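Local coordinates for protein uracil-DNA glycosylase (Sulfolobus tokodaii str. 7, PDB 4ZBY) that belongs to the uracil-DNA glycosylase superfamily, carries an iron/sulfur cluster and holds uracil in a pocket of its single-chain fold, at residues A58-L63 with H164-L169. Numbering follows the deposited sequence.
Sequences AAGKLL and HPAAAL. With URA (uracil), chain C.
Residues 58-63 form the start of helix 58-71, and across from them 164-169 leaves an extended His164 for helical backbone angles from Pro165 onward. The two backbones come closest at Ala59 and Ala166, whose CA atoms lie 4.6 Å apart. Such an approach needs small residues: the methyl of Ala59 is the central bump, filling a hollow lined by Pro165, Ala166 and Leu169, with its CB 3.6 Å from Ala166 N and 3.8 Å from Ala166 CB. Pro165, a compact wedge that suits the start of a helical turn, fits between Ala59 and Leu63, its CB 3.5 Å from Ala59 O and its CG 4.2 Å from Leu63 CB. One turn beyond Ala59, Leu62 (t, p) brings CD2 to 3.7 Å from Pro165 O and 4.0 Å from Ala168 CB. Leu169 (m, t) reaches back over the helix start, its CD1 4.0 Å from Ala58 CB and its CD2 4.1 Å from Leu62 CD2. No hydrogen bond links the segments; the fit is apolar. His164 (chi1 t) accepts a hydrogen bond at ND1 from Ala166 N (3.0 Å), which orients the ring so that NE2 donates a hydrogen bond to O2 of uracil (2.8 Å). Leu121 and helix 172-190 back the apolar side, while Asn82, Glu42 and Phe55 also bind the uracil. A histidine-proline turn in the loop after strand 155-162, packed on a helix beside the uracil pocket, is characteristic of the uracil-DNA glycosylase fold.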
loop_
_atom_site.group_PDB
_atom_site.type_symbol
_atom_site.label_atom_id
_atom_site.label_comp_id
_atom_site.label_asym_id
_atom_site.label_seq_id
_atom_site.Cartn_x
_atom_site.Cartn_y
_atom_site.Cartn_z
ATOM N N ALA A 58 -1.613 4.897 -14.827
ATOM C CA ALA A 58 -0.199 4.986 -15.209
ATOM C C ALA A 58 0.758 4.630 -14.065
ATOM O O ALA A 58 1.710 3.853 -14.248
ATOM C CB ALA A 58 0.119 6.391 -15.723
ATOM N N ALA A 59 0.532 5.206 -12.889
ATOM C CA ALA A 59 1.398 4.903 -11.757
ATOM C C ALA A 59 1.289 3.430 -11.419
ATOM O O ALA A 59 2.280 2.782 -11.097
ATOM C CB ALA A 59 1.037 5.733 -10.552
ATOM N N GLY A 60 0.075 2.903 -11.473
ATOM C CA GLY A 60 -0.103 1.492 -11.213
ATOM C C GLY A 60 0.574 0.556 -12.204
ATOM O O GLY A 60 1.073 -0.515 -11.810
ATOM N N LYS A 61 0.555 0.922 -13.481
ATOM C CA LYS A 61 1.219 0.129 -14.516
ATOM C C LYS A 61 2.731 0.100 -14.264
ATOM O O LYS A 61 3.381 -0.931 -14.473
ATOM C CB LYS A 61 0.899 0.671 -15.906
ATOM C CG LYS A 61 -0.593 0.470 -16.271
ATOM C CD LYS A 61 -0.995 1.227 -17.532
ATOM C CE LYS A 61 -2.496 1.107 -17.789
ATOM N NZ LYS A 61 -2.864 1.722 -19.104
ATOM N N LEU A 62 3.274 1.208 -13.771
ATOM C CA LEU A 62 4.697 1.248 -13.428
ATOM C C LEU A 62 4.950 0.332 -12.235
ATOM O O LEU A 62 5.924 -0.418 -12.215
ATOM C CB LEU A 62 5.148 2.666 -13.124
ATOM C CG LEU A 62 6.589 2.820 -12.643
ATOM C CD1 LEU A 62 7.552 2.129 -13.584
ATOM C CD2 LEU A 62 6.890 4.303 -12.580
ATOM N N LEU A 63 4.073 0.399 -11.236
ATOM C CA LEU A 63 4.198 -0.485 -10.094
ATOM C C LEU A 63 4.187 -1.945 -10.540
ATOM O O LEU A 63 5.046 -2.720 -10.135
ATOM C CB LEU A 63 3.076 -0.250 -9.082
ATOM C CG LEU A 63 3.083 -1.217 -7.899
ATOM C CD1 LEU A 63 4.337 -1.062 -7.046
ATOM C CD2 LEU A 63 1.868 -1.037 -7.019
ATOM N N HIS A 164 6.303 7.139 -3.942
ATOM C CA HIS A 164 5.135 6.635 -4.612
ATOM C C HIS A 164 5.445 6.496 -6.094
ATOM O O HIS A 164 6.153 7.323 -6.655
ATOM C CB HIS A 164 3.979 7.598 -4.382
ATOM C CG HIS A 164 2.665 7.070 -4.826
ATOM N ND1 HIS A 164 2.288 7.035 -6.151
ATOM C CD2 HIS A 164 1.623 6.574 -4.117
ATOM C CE1 HIS A 164 1.068 6.534 -6.243
ATOM N NE2 HIS A 164 0.644 6.249 -5.022
ATOM N N PRO A 165 4.892 5.476 -6.750
ATOM C CA PRO A 165 5.198 5.262 -8.174
ATOM C C PRO A 165 4.845 6.451 -9.062
ATOM O O PRO A 165 5.517 6.683 -10.051
ATOM C CB PRO A 165 4.328 4.060 -8.540
ATOM C CG PRO A 165 4.123 3.357 -7.278
ATOM C CD PRO A 165 4.121 4.357 -6.179
ATOM N N ALA A 166 3.774 7.161 -8.723
ATOM C CA ALA A 166 3.381 8.343 -9.472
ATOM C C ALA A 166 4.521 9.365 -9.540
ATOM O O ALA A 166 4.661 10.075 -10.540
ATOM C CB ALA A 166 2.150 8.950 -8.853
ATOM N N ALA A 167 5.360 9.415 -8.507
ATOM C CA ALA A 167 6.448 10.395 -8.476
ATOM C C ALA A 167 7.561 10.032 -9.449
ATOM O O ALA A 167 8.408 10.866 -9.775
ATOM C CB ALA A 167 7.017 10.531 -7.056
ATOM N N ALA A 168 7.550 8.788 -9.912
ATOM C CA ALA A 168 8.603 8.285 -10.782
ATOM C C ALA A 168 8.214 8.310 -12.255
ATOM O O ALA A 168 9.035 8.055 -13.131
ATOM C CB ALA A 168 8.976 6.882 -10.374
ATOM N N LEU A 169 6.960 8.624 -12.531
ATOM C CA LEU A 169 6.474 8.630 -13.906
ATOM C C LEU A 169 7.228 9.586 -14.825
ATOM O O LEU A 169 7.538 9.238 -15.957
ATOM C CB LEU A 169 4.988 8.976 -13.924
ATOM C CG LEU A 169 4.039 7.882 -13.442
ATOM C CD1 LEU A 169 2.633 8.464 -13.338
ATOM C CD2 LEU A 169 4.066 6.702 -14.403
HETATM N N1 URA C . -2.292 5.876 -6.177
HETATM C C2 URA C . -2.359 5.178 -5.022
HETATM O O2 URA C . -1.919 5.596 -3.967
HETATM N N3 URA C . -3.109 4.069 -5.045
HETATM C C4 URA C . -3.793 3.586 -6.103
HETATM O O4 URA C . -4.378 2.521 -6.001
HETATM C C5 URA C . -3.692 4.333 -7.294
HETATM C C6 URA C . -2.939 5.459 -7.317
#